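Side-chain contacts in D-hydantoinase (Ralstonia pickettii, PDB 1NFG), which is a two-zinc amidohydrolase that probably opens the cyclic amide bond of D-hydantoin derivatives with stereospecificity: residues D90-D95 / A105-M110; E135-P140 / L168-K173; A301-V306 / L358-E363; L344-Q349 / S413-H418; V214-T219 / L244-R249. All blocks are in the same frame, centred on the assembly; numbering follows the deposited sequence.

Contact 1 of 5, residues D90-D95 / A105-M110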
# COMPACT_ATOMS: atom_id res chain seq x y z
N ASP A 90 -9.60 9.07 33.48
CA ASP A 90 -8.53 8.25 34.01
C ASP A 90 -8.81 6.78 33.76
O ASP A 90 -9.97 6.37 33.58
CB ASP A 90 -8.39 8.50 35.51
CG ASP A 90 -7.00 8.17 36.03
OD1 ASP A 90 -6.03 8.87 35.67
OD2 ASP A 90 -6.88 7.21 36.81
N PHE A 91 -7.74 5.99 33.73
CA PHE A 91 -7.86 4.56 33.52
C PHE A 91 -8.01 3.84 34.86
O PHE A 91 -7.04 3.68 35.60
CB PHE A 91 -6.64 4.03 32.76
CG PHE A 91 -6.72 4.22 31.28
CD1 PHE A 91 -7.56 3.43 30.50
CD2 PHE A 91 -5.99 5.24 30.65
CE1 PHE A 91 -7.68 3.64 29.13
CE2 PHE A 91 -6.10 5.45 29.28
CZ PHE A 91 -6.95 4.65 28.52
N CYS A 92 -9.24 3.44 35.17
CA CYS A 92 -9.53 2.72 36.39
C CYS A 92 -8.97 1.32 36.18
O CYS A 92 -9.44 0.58 35.31
CB CYS A 92 -11.04 2.67 36.62
SG CYS A 92 -11.57 1.64 38.01
N GLN A 93 -7.97 0.95 36.98
CA GLN A 93 -7.32 -0.35 36.84
C GLN A 93 -7.79 -1.47 37.77
O GLN A 93 -7.74 -1.34 38.99
CB GLN A 93 -5.81 -0.18 36.99
CG GLN A 93 -5.03 -1.40 36.57
CD GLN A 93 -3.54 -1.17 36.59
OE1 GLN A 93 -2.94 -1.00 37.66
NE2 GLN A 93 -2.92 -1.16 35.41
N GLN A 94 -8.21 -2.58 37.17
CA GLN A 94 -8.65 -3.74 37.94
C GLN A 94 -7.44 -4.39 38.60
O GLN A 94 -6.32 -4.27 38.11
CB GLN A 94 -9.33 -4.76 37.03
CG GLN A 94 -9.42 -6.17 37.60
CD GLN A 94 -9.84 -7.20 36.56
OE1 GLN A 94 -9.32 -7.21 35.44
NE2 GLN A 94 -10.77 -8.07 36.91
N ASP A 95 -7.67 -5.05 39.73
CA ASP A 95 -6.60 -5.74 40.45
C ASP A 95 -6.82 -7.22 40.19
O ASP A 95 -7.95 -7.70 40.25
CB ASP A 95 -6.68 -5.45 41.94
CG ASP A 95 -6.33 -4.01 42.27
OD1 ASP A 95 -5.16 -3.63 42.06
OD2 ASP A 95 -7.22 -3.27 42.73
N ALA A 105 -15.00 1.21 42.77
CA ALA A 105 -15.13 1.67 44.15
C ALA A 105 -13.79 2.22 44.63
O ALA A 105 -13.73 3.26 45.28
CB ALA A 105 -15.58 0.51 45.04
N LYS A 106 -12.71 1.50 44.32
CA LYS A 106 -11.38 1.92 44.72
C LYS A 106 -11.04 3.27 44.10
O LYS A 106 -10.44 4.14 44.74
CB LYS A 106 -10.35 0.89 44.30
CG LYS A 106 -8.93 1.26 44.67
CD LYS A 106 -7.97 0.13 44.32
CE LYS A 106 -6.56 0.42 44.79
NZ LYS A 106 -5.67 -0.78 44.65
N TRP A 107 -11.44 3.44 42.83
CA TRP A 107 -11.17 4.69 42.13
C TRP A 107 -11.96 5.82 42.77
O TRP A 107 -11.40 6.89 43.06
CB TRP A 107 -11.48 4.55 40.63
CG TRP A 107 -10.24 4.71 39.80
CD1 TRP A 107 -9.91 5.79 39.02
CD2 TRP A 107 -9.08 3.87 39.82
NE1 TRP A 107 -8.61 5.67 38.57
CE2 TRP A 107 -8.08 4.51 39.05
CE3 TRP A 107 -8.78 2.64 40.43
CZ2 TRP A 107 -6.80 3.96 38.87
CZ3 TRP A 107 -7.51 2.10 40.26
CH2 TRP A 107 -6.54 2.76 39.48
N ASP A 108 -13.25 5.59 43.02
CA ASP A 108 -14.07 6.61 43.67
C ASP A 108 -13.37 7.05 44.96
O ASP A 108 -13.36 8.24 45.30
CB ASP A 108 -15.45 6.07 44.00
CG ASP A 108 -16.31 5.87 42.76
OD1 ASP A 108 -16.21 6.71 41.83
OD2 ASP A 108 -17.08 4.88 42.73
N GLY A 109 -12.78 6.10 45.68
CA GLY A 109 -12.10 6.46 46.90
C GLY A 109 -11.00 7.46 46.64
O GLY A 109 -10.80 8.40 47.41
N MET A 110 -10.28 7.27 45.54
CA MET A 110 -9.19 8.17 45.19
C MET A 110 -9.64 9.52 44.62
O MET A 110 -9.04 10.55 44.91
CB MET A 110 -8.27 7.49 44.18
CG MET A 110 -7.54 6.27 44.70
SD MET A 110 -6.65 5.42 43.36
CE MET A 110 -7.93 4.33 42.85

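Contact 2 of 5, residues E135-P140 / L168-K173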
# COMPACT_ATOMS: atom_id res chain seq x y z
N GLU A 135 -19.28 -8.52 33.87
CA GLU A 135 -19.48 -7.22 34.49
C GLU A 135 -19.54 -6.11 33.44
O GLU A 135 -20.10 -5.04 33.67
CB GLU A 135 -18.35 -6.88 35.48
CG GLU A 135 -18.41 -7.58 36.82
CD GLU A 135 -17.37 -7.04 37.80
OE1 GLU A 135 -17.61 -5.99 38.43
OE2 GLU A 135 -16.30 -7.68 37.92
N LEU A 136 -18.94 -6.36 32.28
CA LEU A 136 -18.94 -5.38 31.20
C LEU A 136 -20.37 -5.11 30.75
O LEU A 136 -20.64 -4.16 30.01
CB LEU A 136 -18.10 -5.88 30.03
CG LEU A 136 -16.62 -6.12 30.35
CD1 LEU A 136 -15.95 -6.73 29.13
CD2 LEU A 136 -15.93 -4.82 30.76
N GLU A 137 -21.30 -5.94 31.20
CA GLU A 137 -22.71 -5.78 30.86
C GLU A 137 -23.33 -4.80 31.84
O GLU A 137 -24.45 -4.34 31.65
CB GLU A 137 -23.44 -7.13 30.95
CG GLU A 137 -22.97 -8.15 29.93
CD GLU A 137 -23.95 -8.32 28.79
OE1 GLU A 137 -24.67 -7.35 28.46
OE2 GLU A 137 -23.99 -9.42 28.19
N VAL A 138 -22.57 -4.46 32.88
CA VAL A 138 -23.05 -3.56 33.93
C VAL A 138 -22.40 -2.17 33.95
O VAL A 138 -23.11 -1.17 33.98
CB VAL A 138 -22.87 -4.21 35.32
CG1 VAL A 138 -23.28 -3.23 36.41
CG2 VAL A 138 -23.68 -5.49 35.40
N LEU A 139 -21.08 -2.12 33.95
CA LEU A 139 -20.36 -0.85 34.00
C LEU A 139 -20.90 0.25 33.08
O LEU A 139 -20.98 1.41 33.49
CB LEU A 139 -18.87 -1.06 33.71
CG LEU A 139 -17.99 -1.16 34.96
CD1 LEU A 139 -18.43 -2.33 35.81
CD2 LEU A 139 -16.53 -1.31 34.57
N PRO A 140 -21.27 -0.09 31.84
CA PRO A 140 -21.80 0.92 30.92
C PRO A 140 -22.89 1.78 31.54
O PRO A 140 -22.82 3.01 31.47
CB PRO A 140 -22.30 0.09 29.75
CG PRO A 140 -21.28 -0.99 29.68
CD PRO A 140 -21.11 -1.38 31.14
N LEU A 168 -14.28 -7.30 22.81
CA LEU A 168 -14.86 -6.65 21.64
C LEU A 168 -16.33 -7.04 21.53
O LEU A 168 -17.19 -6.21 21.21
CB LEU A 168 -14.14 -7.06 20.34
CG LEU A 168 -13.04 -6.22 19.67
CD1 LEU A 168 -13.10 -4.78 20.15
CD2 LEU A 168 -11.69 -6.81 19.95
N ASP A 169 -16.61 -8.30 21.81
CA ASP A 169 -17.97 -8.81 21.73
C ASP A 169 -18.91 -8.18 22.77
O ASP A 169 -20.04 -7.82 22.45
CB ASP A 169 -17.96 -10.33 21.85
CG ASP A 169 -19.32 -10.94 21.59
OD1 ASP A 169 -20.14 -10.97 22.53
OD2 ASP A 169 -19.56 -11.37 20.45
N LYS A 170 -18.43 -8.04 24.01
CA LYS A 170 -19.22 -7.44 25.07
C LYS A 170 -19.48 -5.96 24.79
O LYS A 170 -20.57 -5.44 25.06
CB LYS A 170 -18.51 -7.58 26.42
CG LYS A 170 -18.70 -8.94 27.09
CD LYS A 170 -20.18 -9.23 27.32
CE LYS A 170 -20.37 -10.51 28.11
NZ LYS A 170 -21.81 -10.93 28.15
N ALA A 171 -18.47 -5.28 24.25
CA ALA A 171 -18.58 -3.86 23.92
C ALA A 171 -19.67 -3.63 22.87
O ALA A 171 -20.44 -2.68 22.97
CB ALA A 171 -17.26 -3.35 23.41
N VAL A 172 -19.74 -4.51 21.88
CA VAL A 172 -20.76 -4.37 20.85
C VAL A 172 -22.15 -4.54 21.45
O VAL A 172 -23.09 -3.83 21.08
CB VAL A 172 -20.58 -5.40 19.71
CG1 VAL A 172 -21.83 -5.48 18.87
CG2 VAL A 172 -19.41 -4.99 18.83
N LYS A 173 -22.29 -5.47 22.38
CA LYS A 173 -23.58 -5.72 23.00
C LYS A 173 -24.02 -4.61 23.95
O LYS A 173 -25.21 -4.31 24.04
CB LYS A 173 -23.56 -7.07 23.72
CG LYS A 173 -23.43 -8.23 22.74
CD LYS A 173 -23.27 -9.59 23.40
CE LYS A 173 -23.18 -10.68 22.32
NZ LYS A 173 -23.06 -12.05 22.87

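Contact 3 of 5, residues A301-V306 / L358-E363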
# COMPACT_ATOMS: atom_id res chain seq x y z
N ALA A 301 -0.83 13.72 9.85
CA ALA A 301 -2.04 12.96 10.10
C ALA A 301 -3.02 13.81 10.89
O ALA A 301 -4.22 13.78 10.64
CB ALA A 301 -1.70 11.70 10.87
N LEU A 302 -2.50 14.59 11.84
CA LEU A 302 -3.34 15.47 12.65
C LEU A 302 -4.03 16.48 11.72
O LEU A 302 -5.25 16.60 11.73
CB LEU A 302 -2.50 16.24 13.67
CG LEU A 302 -2.47 15.85 15.16
CD1 LEU A 302 -3.33 14.63 15.44
CD2 LEU A 302 -1.02 15.61 15.58
N ARG A 303 -3.23 17.18 10.93
CA ARG A 303 -3.73 18.19 10.00
C ARG A 303 -4.76 17.62 9.04
O ARG A 303 -5.66 18.34 8.59
CB ARG A 303 -2.59 18.81 9.20
CG ARG A 303 -3.03 20.03 8.39
CD ARG A 303 -1.90 20.64 7.57
NE ARG A 303 -1.58 19.85 6.38
CZ ARG A 303 -0.59 18.97 6.31
NH1 ARG A 303 0.20 18.76 7.36
NH2 ARG A 303 -0.38 18.30 5.19
N ASN A 304 -4.64 16.34 8.72
CA ASN A 304 -5.59 15.71 7.82
C ASN A 304 -6.80 15.14 8.55
O ASN A 304 -7.69 14.54 7.94
CB ASN A 304 -4.89 14.62 7.01
CG ASN A 304 -4.07 15.19 5.87
OD1 ASN A 304 -4.62 15.77 4.93
ND2 ASN A 304 -2.76 15.02 5.94
N GLY A 305 -6.83 15.33 9.87
CA GLY A 305 -7.95 14.86 10.67
C GLY A 305 -8.05 13.37 10.93
O GLY A 305 -9.14 12.85 11.17
N VAL A 306 -6.92 12.68 10.90
CA VAL A 306 -6.90 11.25 11.13
C VAL A 306 -7.20 10.86 12.57
O VAL A 306 -8.08 10.03 12.82
CB VAL A 306 -5.53 10.67 10.72
CG1 VAL A 306 -5.47 9.19 11.04
CG2 VAL A 306 -5.30 10.90 9.24
N LEU A 358 -5.68 26.86 14.17
CA LEU A 358 -6.15 27.32 15.47
C LEU A 358 -7.43 26.58 15.83
O LEU A 358 -7.65 26.19 16.98
CB LEU A 358 -6.44 28.81 15.42
CG LEU A 358 -7.01 29.43 16.70
CD1 LEU A 358 -5.92 29.49 17.78
CD2 LEU A 358 -7.52 30.83 16.40
N THR A 359 -8.26 26.40 14.83
CA THR A 359 -9.53 25.74 15.00
C THR A 359 -9.38 24.23 15.24
O THR A 359 -10.17 23.63 15.97
CB THR A 359 -10.42 26.04 13.76
OG1 THR A 359 -11.60 26.72 14.20
CG2 THR A 359 -10.78 24.78 13.00
N GLN A 360 -8.36 23.62 14.64
CA GLN A 360 -8.11 22.19 14.83
C GLN A 360 -7.57 21.94 16.23
O GLN A 360 -7.81 20.90 16.83
CB GLN A 360 -7.11 21.67 13.80
CG GLN A 360 -7.66 21.59 12.39
CD GLN A 360 -6.62 21.12 11.38
OE1 GLN A 360 -5.51 21.65 11.31
NE2 GLN A 360 -7.00 20.12 10.57
N PHE A 361 -6.83 22.92 16.76
CA PHE A 361 -6.28 22.82 18.10
C PHE A 361 -7.41 22.45 19.07
O PHE A 361 -7.30 21.50 19.84
CB PHE A 361 -5.67 24.15 18.51
CG PHE A 361 -5.31 24.23 19.97
CD1 PHE A 361 -4.22 23.54 20.48
CD2 PHE A 361 -6.07 25.01 20.84
CE1 PHE A 361 -3.88 23.63 21.83
CE2 PHE A 361 -5.75 25.10 22.18
CZ PHE A 361 -4.65 24.41 22.68
N VAL A 362 -8.49 23.22 19.02
CA VAL A 362 -9.64 22.98 19.88
C VAL A 362 -10.28 21.63 19.59
O VAL A 362 -10.65 20.90 20.52
CB VAL A 362 -10.70 24.10 19.72
CG1 VAL A 362 -11.94 23.80 20.58
CG2 VAL A 362 -10.09 25.45 20.11
N GLU A 363 -10.42 21.29 18.32
CA GLU A 363 -11.00 20.01 17.94
C GLU A 363 -10.26 18.86 18.61
O GLU A 363 -10.86 18.01 19.26
CB GLU A 363 -10.95 19.82 16.42
CG GLU A 363 -11.23 18.38 15.97
CD GLU A 363 -10.93 18.13 14.49
OE1 GLU A 363 -10.03 18.78 13.93
OE2 GLU A 363 -11.60 17.27 13.90

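Contact 4 of 5, residues L344-Q349 / S413-H418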
# COMPACT_ATOMS: atom_id res chain seq x y z
N LEU A 344 -1.84 21.01 26.50
CA LEU A 344 -2.35 22.10 25.66
C LEU A 344 -1.28 23.03 25.11
O LEU A 344 -1.23 23.26 23.90
CB LEU A 344 -3.40 22.93 26.41
CG LEU A 344 -4.75 22.32 26.78
CD1 LEU A 344 -5.84 23.33 26.51
CD2 LEU A 344 -5.03 21.07 25.98
N MET A 345 -0.42 23.56 25.97
CA MET A 345 0.61 24.46 25.49
C MET A 345 1.44 23.83 24.39
O MET A 345 1.68 24.45 23.35
CB MET A 345 1.53 24.90 26.63
CG MET A 345 0.91 25.92 27.57
SD MET A 345 2.08 26.47 28.83
CE MET A 345 2.09 25.03 29.91
N MET A 346 1.87 22.59 24.61
CA MET A 346 2.68 21.86 23.64
C MET A 346 1.94 21.65 22.31
O MET A 346 2.50 21.88 21.24
CB MET A 346 3.11 20.52 24.23
CG MET A 346 4.10 20.65 25.36
SD MET A 346 5.64 21.43 24.82
CE MET A 346 5.33 23.02 25.25
N VAL A 347 0.70 21.20 22.37
CA VAL A 347 -0.07 20.99 21.15
C VAL A 347 -0.31 22.32 20.46
O VAL A 347 -0.26 22.42 19.23
CB VAL A 347 -1.42 20.31 21.45
CG1 VAL A 347 -2.30 20.31 20.21
CG2 VAL A 347 -1.19 18.88 21.94
N TYR A 348 -0.55 23.36 21.27
CA TYR A 348 -0.80 24.70 20.74
C TYR A 348 0.38 25.24 19.93
O TYR A 348 0.19 26.03 19.00
CB TYR A 348 -1.12 25.68 21.88
CG TYR A 348 -1.46 27.08 21.39
CD1 TYR A 348 -2.71 27.37 20.84
CD2 TYR A 348 -0.50 28.10 21.42
CE1 TYR A 348 -3.00 28.63 20.32
CE2 TYR A 348 -0.78 29.36 20.90
CZ TYR A 348 -2.03 29.61 20.35
OH TYR A 348 -2.29 30.84 19.79
N GLN A 349 1.59 24.84 20.27
CA GLN A 349 2.75 25.32 19.53
C GLN A 349 2.62 24.91 18.07
O GLN A 349 3.22 25.51 17.19
CB GLN A 349 4.05 24.77 20.13
CG GLN A 349 4.25 25.15 21.58
CD GLN A 349 4.08 26.64 21.82
OE1 GLN A 349 4.89 27.45 21.38
NE2 GLN A 349 3.01 27.01 22.52
N SER A 413 10.07 17.55 34.31
CA SER A 413 9.09 17.73 33.24
C SER A 413 9.65 17.13 31.95
O SER A 413 10.86 17.21 31.70
CB SER A 413 8.80 19.21 33.01
OG SER A 413 7.97 19.37 31.87
N SER A 414 8.78 16.51 31.16
CA SER A 414 9.20 15.90 29.90
C SER A 414 9.55 16.98 28.89
O SER A 414 10.22 16.72 27.89
CB SER A 414 8.08 15.03 29.34
OG SER A 414 7.64 14.09 30.30
N TYR A 415 9.10 18.20 29.17
CA TYR A 415 9.32 19.33 28.29
C TYR A 415 10.16 20.41 28.95
O TYR A 415 10.02 21.60 28.64
CB TYR A 415 7.97 19.87 27.84
CG TYR A 415 7.08 18.77 27.32
CD1 TYR A 415 7.28 18.23 26.05
CD2 TYR A 415 6.11 18.19 28.14
CE1 TYR A 415 6.53 17.14 25.61
CE2 TYR A 415 5.36 17.10 27.71
CZ TYR A 415 5.57 16.58 26.44
OH TYR A 415 4.83 15.50 26.01
N GLU A 416 11.03 20.00 29.85
CA GLU A 416 11.89 20.94 30.55
C GLU A 416 12.75 21.68 29.53
O GLU A 416 13.41 21.06 28.69
CB GLU A 416 12.79 20.19 31.54
CG GLU A 416 13.73 21.07 32.34
CD GLU A 416 13.00 22.00 33.30
OE1 GLU A 416 12.14 21.50 34.06
OE2 GLU A 416 13.30 23.21 33.30
N GLY A 417 12.72 23.00 29.58
CA GLY A 417 13.52 23.80 28.67
C GLY A 417 12.82 24.30 27.42
O GLY A 417 13.34 25.21 26.77
N HIS A 418 11.67 23.75 27.07
CA HIS A 418 10.96 24.19 25.87
C HIS A 418 10.39 25.60 25.99
O HIS A 418 9.73 25.94 26.98
CB HIS A 418 9.82 23.23 25.50
CG HIS A 418 10.29 21.91 24.98
ND1 HIS A 418 9.84 21.38 23.79
CD2 HIS A 418 11.13 20.98 25.50
CE1 HIS A 418 10.39 20.19 23.60
NE2 HIS A 418 11.17 19.92 24.63

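Contact 5 of 5, residues V214-T219 / L244-R249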
# COMPACT_ATOMS: atom_id res chain seq x y z
N VAL A 214 7.06 -4.03 16.50
CA VAL A 214 6.38 -4.56 17.67
C VAL A 214 5.02 -3.88 17.83
O VAL A 214 4.00 -4.53 18.10
CB VAL A 214 7.21 -4.32 18.95
CG1 VAL A 214 6.43 -4.76 20.18
CG2 VAL A 214 8.52 -5.09 18.86
N GLU A 215 5.00 -2.56 17.64
CA GLU A 215 3.77 -1.79 17.74
C GLU A 215 2.86 -2.07 16.54
O GLU A 215 1.68 -2.39 16.70
CB GLU A 215 4.08 -0.29 17.81
CG GLU A 215 2.87 0.59 18.11
CD GLU A 215 3.22 2.08 18.20
OE1 GLU A 215 4.37 2.40 18.57
OE2 GLU A 215 2.33 2.92 17.92
N ALA A 216 3.43 -1.96 15.34
CA ALA A 216 2.68 -2.17 14.10
C ALA A 216 1.90 -3.48 14.08
O ALA A 216 0.69 -3.48 13.84
CB ALA A 216 3.63 -2.10 12.91
N GLU A 217 2.59 -4.58 14.32
CA GLU A 217 1.96 -5.90 14.31
C GLU A 217 0.75 -5.94 15.23
O GLU A 217 -0.37 -6.25 14.80
CB GLU A 217 2.99 -6.97 14.73
CG GLU A 217 2.53 -8.42 14.59
CD GLU A 217 1.44 -8.79 15.57
OE1 GLU A 217 1.68 -8.69 16.80
OE2 GLU A 217 0.33 -9.17 15.12
N ALA A 218 0.96 -5.62 16.51
CA ALA A 218 -0.12 -5.63 17.49
C ALA A 218 -1.28 -4.75 17.03
O ALA A 218 -2.45 -5.15 17.10
CB ALA A 218 0.39 -5.14 18.83
N THR A 219 -0.95 -3.57 16.53
CA THR A 219 -1.98 -2.66 16.04
C THR A 219 -2.82 -3.37 14.98
O THR A 219 -4.05 -3.44 15.07
CB THR A 219 -1.34 -1.40 15.45
OG1 THR A 219 -0.62 -0.71 16.48
CG2 THR A 219 -2.41 -0.49 14.87
N LEU A 244 0.74 3.62 12.32
CA LEU A 244 -0.30 4.50 11.79
C LEU A 244 -0.80 3.91 10.48
O LEU A 244 -2.01 3.91 10.20
CB LEU A 244 0.25 5.91 11.54
CG LEU A 244 -0.70 6.89 10.82
CD1 LEU A 244 -2.06 6.93 11.50
CD2 LEU A 244 -0.07 8.27 10.81
N GLU A 245 0.12 3.39 9.68
CA GLU A 245 -0.23 2.79 8.41
C GLU A 245 -1.27 1.68 8.56
O GLU A 245 -2.19 1.56 7.73
CB GLU A 245 1.01 2.25 7.71
CG GLU A 245 0.76 1.88 6.27
CD GLU A 245 2.01 1.38 5.57
OE1 GLU A 245 3.10 1.95 5.82
OE2 GLU A 245 1.89 0.44 4.76
N GLU A 246 -1.12 0.86 9.60
CA GLU A 246 -2.07 -0.22 9.82
C GLU A 246 -3.45 0.34 10.16
O GLU A 246 -4.47 -0.19 9.72
CB GLU A 246 -1.58 -1.13 10.95
CG GLU A 246 -0.26 -1.85 10.68
CD GLU A 246 -0.35 -2.83 9.52
OE1 GLU A 246 -1.47 -3.17 9.09
OE2 GLU A 246 0.72 -3.28 9.05
N VAL A 247 -3.47 1.41 10.94
CA VAL A 247 -4.73 2.05 11.32
C VAL A 247 -5.40 2.50 10.03
O VAL A 247 -6.59 2.25 9.79
CB VAL A 247 -4.50 3.28 12.22
CG1 VAL A 247 -5.78 4.08 12.38
CG2 VAL A 247 -3.98 2.82 13.58
N MET A 248 -4.61 3.15 9.19
CA MET A 248 -5.09 3.64 7.92
C MET A 248 -5.63 2.50 7.04
O MET A 248 -6.71 2.63 6.45
CB MET A 248 -3.97 4.40 7.22
CG MET A 248 -4.36 5.81 6.86
SD MET A 248 -4.93 6.81 8.26
CE MET A 248 -3.51 7.93 8.44
N ARG A 249 -4.90 1.39 6.97
CA ARG A 249 -5.36 0.27 6.15
C ARG A 249 -6.68 -0.26 6.68
O ARG A 249 -7.59 -0.58 5.91
CB ARG A 249 -4.31 -0.85 6.12
CG ARG A 249 -2.97 -0.41 5.56
CD ARG A 249 -1.90 -1.47 5.65
NE ARG A 249 -2.01 -2.45 4.57
CZ ARG A 249 -2.17 -3.75 4.76
NH1 ARG A 249 -2.24 -4.24 6.00
NH2 ARG A 249 -2.26 -4.57 3.73

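Contact 1 of 5, residues D90-D95 / A105-M110
Trp107 lays one face of its indole on the backbone of Cys92 and Gln93, joining strand and helix in a beta-alpha-beta unit of the TIM barrel: strand 85-93, helix 100-111, strand 118-124. Cys92 CA stands over the five-membered ring, 3.6 Å from its centroid and close to the ring normal, a CH-pi contact. The thiol comes in more obliquely, with SG 3.8 Å from Trp107 CG; chi1 of 173° swings SG opposite the backbone N of Cys92 and back against the indole. Toward the far rim of the same face lies Gln93 N, 3.4 Å from Trp107 CH2. The other face is met within the helix by Met110 CE.

Just past the end of the strand, Lys106 stretches its fully extended chain across the Asp95 carboxylate, and a long salt bridge closes between Asp95 OD2 and Lys106 NZ at 3.5 Å. Behind the strand, the Phe91 ring turns to the zinc side and packs on His57 and His59.

Asp90 fixes the rotation of the indole from the edge. Its OD1 is held by Val60 N and Thr58 OG1, while OD2 takes the ring N-H through its anti lone pair. That bond, Trp107 NE1 to Asp90 OD2, measures 2.9 Å, is nearly straight at 164°, and lies within 3° of the ring plane.

Contact 2 of 5, residues E135-P140 / L168-K173
Helix 161-174, one of the outer helices of the amidohydrolase barrel domain, is pinned here to the loop that follows helix 130-135. Lys170 carries the whole helix side of the grip, its chain greasy at the base and charged at the end. Near the backbone, the Leu136 branch CD1 reaches Lys170 CB at 3.8 Å, and the two side chains meet at a slant, with Leu136 CB also close.

Beyond CG the lysine bends (chi2 -58°) and then runs straight, which carries the ammonium across the Glu137 side chain at about a right angle. Glu137 folds to meet it, its own chain bent at chi2. The result is a salt bridge of 2.7 Å from Lys170 NZ to Glu137 OE2, made on the anti side of the carboxylate and 25° out of its plane.

A second carboxylate, OE2 of Glu134, also pairs with Lys170 NZ, so Glu134 and Glu137, three residues apart, share one ammonium; this would be expected to favour its charged form. One turn on, Lys173 NZ goes instead to Asp169 OD1, at 3.1 Å along the same helix, while Asp169 OD2 bonds Tyr190 of a second subunit.

The contact lies away from the zinc site. Leu136 also packs on Leu100 of helix 100-111, and Ala171 turns inward to Val178 of strand 178-180.

Contact 3 of 5, residues A301-V306 / L358-E363
Gln360 reaches out from the first turn of helix 358-372 to the carbonyl of Arg303, where helix 292-303 ends, and this one bond is the tight part of the contact. Gln360 NE2 lies 3.0 Å from Arg303 O, with an N-H...O angle of 153°. The acceptor sits in the plane of the glutamine amide, but the nitrogen stands 39° above the carbonyl plane. Because the chain is extended past CG (chi2 178°), the amide spans the gap between the helices.

Between the two side chains the fit is loose: Gln360 OE1 comes no nearer than 4.2 Å to Arg303 CG, and the guanidinium points off to Asn300 OD1. The partly exposed rim is held by partners outside the pair. Gly305, at positive phi, closes the helix with a Schellman motif, and Gly305 O takes Arg368 NH1; Asn304 OD1 bonds Lys251 of a third subunit.

Around this junction, Ala301 and Val306 pack on helix 241-253, whereas Phe361 and Leu358 face helix 343-352 and strand 48-58.

Contact 4 of 5, residues L344-Q349 / S413-H418
One thioether is the whole helix side of this contact: Met346, on helix 343-352, puts its sulfur beside two aromatic rings at once, and no hydrogen bond crosses between the segments. Met346 CG sits over the centre of one face of the Tyr415 ring, 4.0 Å from the centroid and only 10° off the normal, a CH-pi contact. SD lies obliquely toward the ring's CB end, 3.8 Å from Tyr415 CD1. The tyrosine and methionine chains slide past each other in opposite directions. Met346 bends at chi2 (-62°), which turns the sulfur along the ring. From there SD also approaches His418, with ND1 at 4.3 Å, again neither over the face nor at the edge.

On its opposite face the Tyr415 ring is met by Ser414 CB, offset to the rim. Its loop is shaped by two turns, type I from Ser413 to Glu416 and type II from Tyr415 to His418. Ser413 OG accepts from Tyr415 N at 3.2 Å, an ST turn, and also bonds Glu342. Thr263 touches both Met346 and Tyr415. This is a buried Met-aromatic contact, which ties helix 343-352 to the loop between strands 390-400 and 419-429.

Contact 5 of 5, residues V214-T219 / L244-R249
Thr219 and Glu246 meet where two successive helices of the alpha/beta barrel, 212-229 and 241-253, run side by side with strand 233-235 between them in sequence. The short segments lie 8.8 Å apart at their axes and cross at -19°, so they are nearly parallel.

The packing is slight and mostly between carbons. The Thr219 methyl makes the side-chain contacts with Val247 and Glu246: CG2 comes within 3.9 Å of Val247 CG2 and 4.1 Å of Glu246 CB, meeting both side chains at a slant. With chi1 at -62°, CG2 is the branch directed across the gap, while OG1 turns back along its own helix. A turn earlier, the backbone Ala216 O makes a van der Waals approach to Glu246 CG at 3.7 Å, and Ala216 CB lies somewhat farther from the same carbon.

Charges work along the helix and between subunits rather than across this pair. Glu246 bends at chi2, and its OE1 receives a weak bond from Arg249 NH1 at 3.4 Å, in the guanidinium plane. The other oxygen, OE2, pairs with Arg249 of a second subunit, and the reciprocal bridge forms as well, so the helix face belongs to a subunit interface. On the neighbouring helix, Glu215 OE1 bridges to Arg290.

Thr219 OG1 bonds back into its own helix: it donates to Glu215 O at 2.9 Å, from above the carbonyl plane, and that oxygen also accepts Thr219 N.

How the contacts relate
Contacts 1, 2 and 5 come in that order along the chain and close before contact 3 opens; contacts 3 and 4 then interleave, their segments alternating. Contacts 3 and 4, with centres 18 Å apart, are joined where helices 343-352 and 358-372 pack through Phe361. Contact 3 also touches contact 5, Val306 and Ala301 lying on Met248 and Leu244. Contacts 1 and 2 do not touch, their nearest atoms about 6 Å apart. Contact 4 lies across the chain's centre from both. Contacts 1 and 5 lie in the barrel, while contact 4 reaches the loop between strands 390-400 and 419-429; contact 1 comes nearest the zinc pair, and contacts 2, 3 and 5 also meet other subunits of the tetramer.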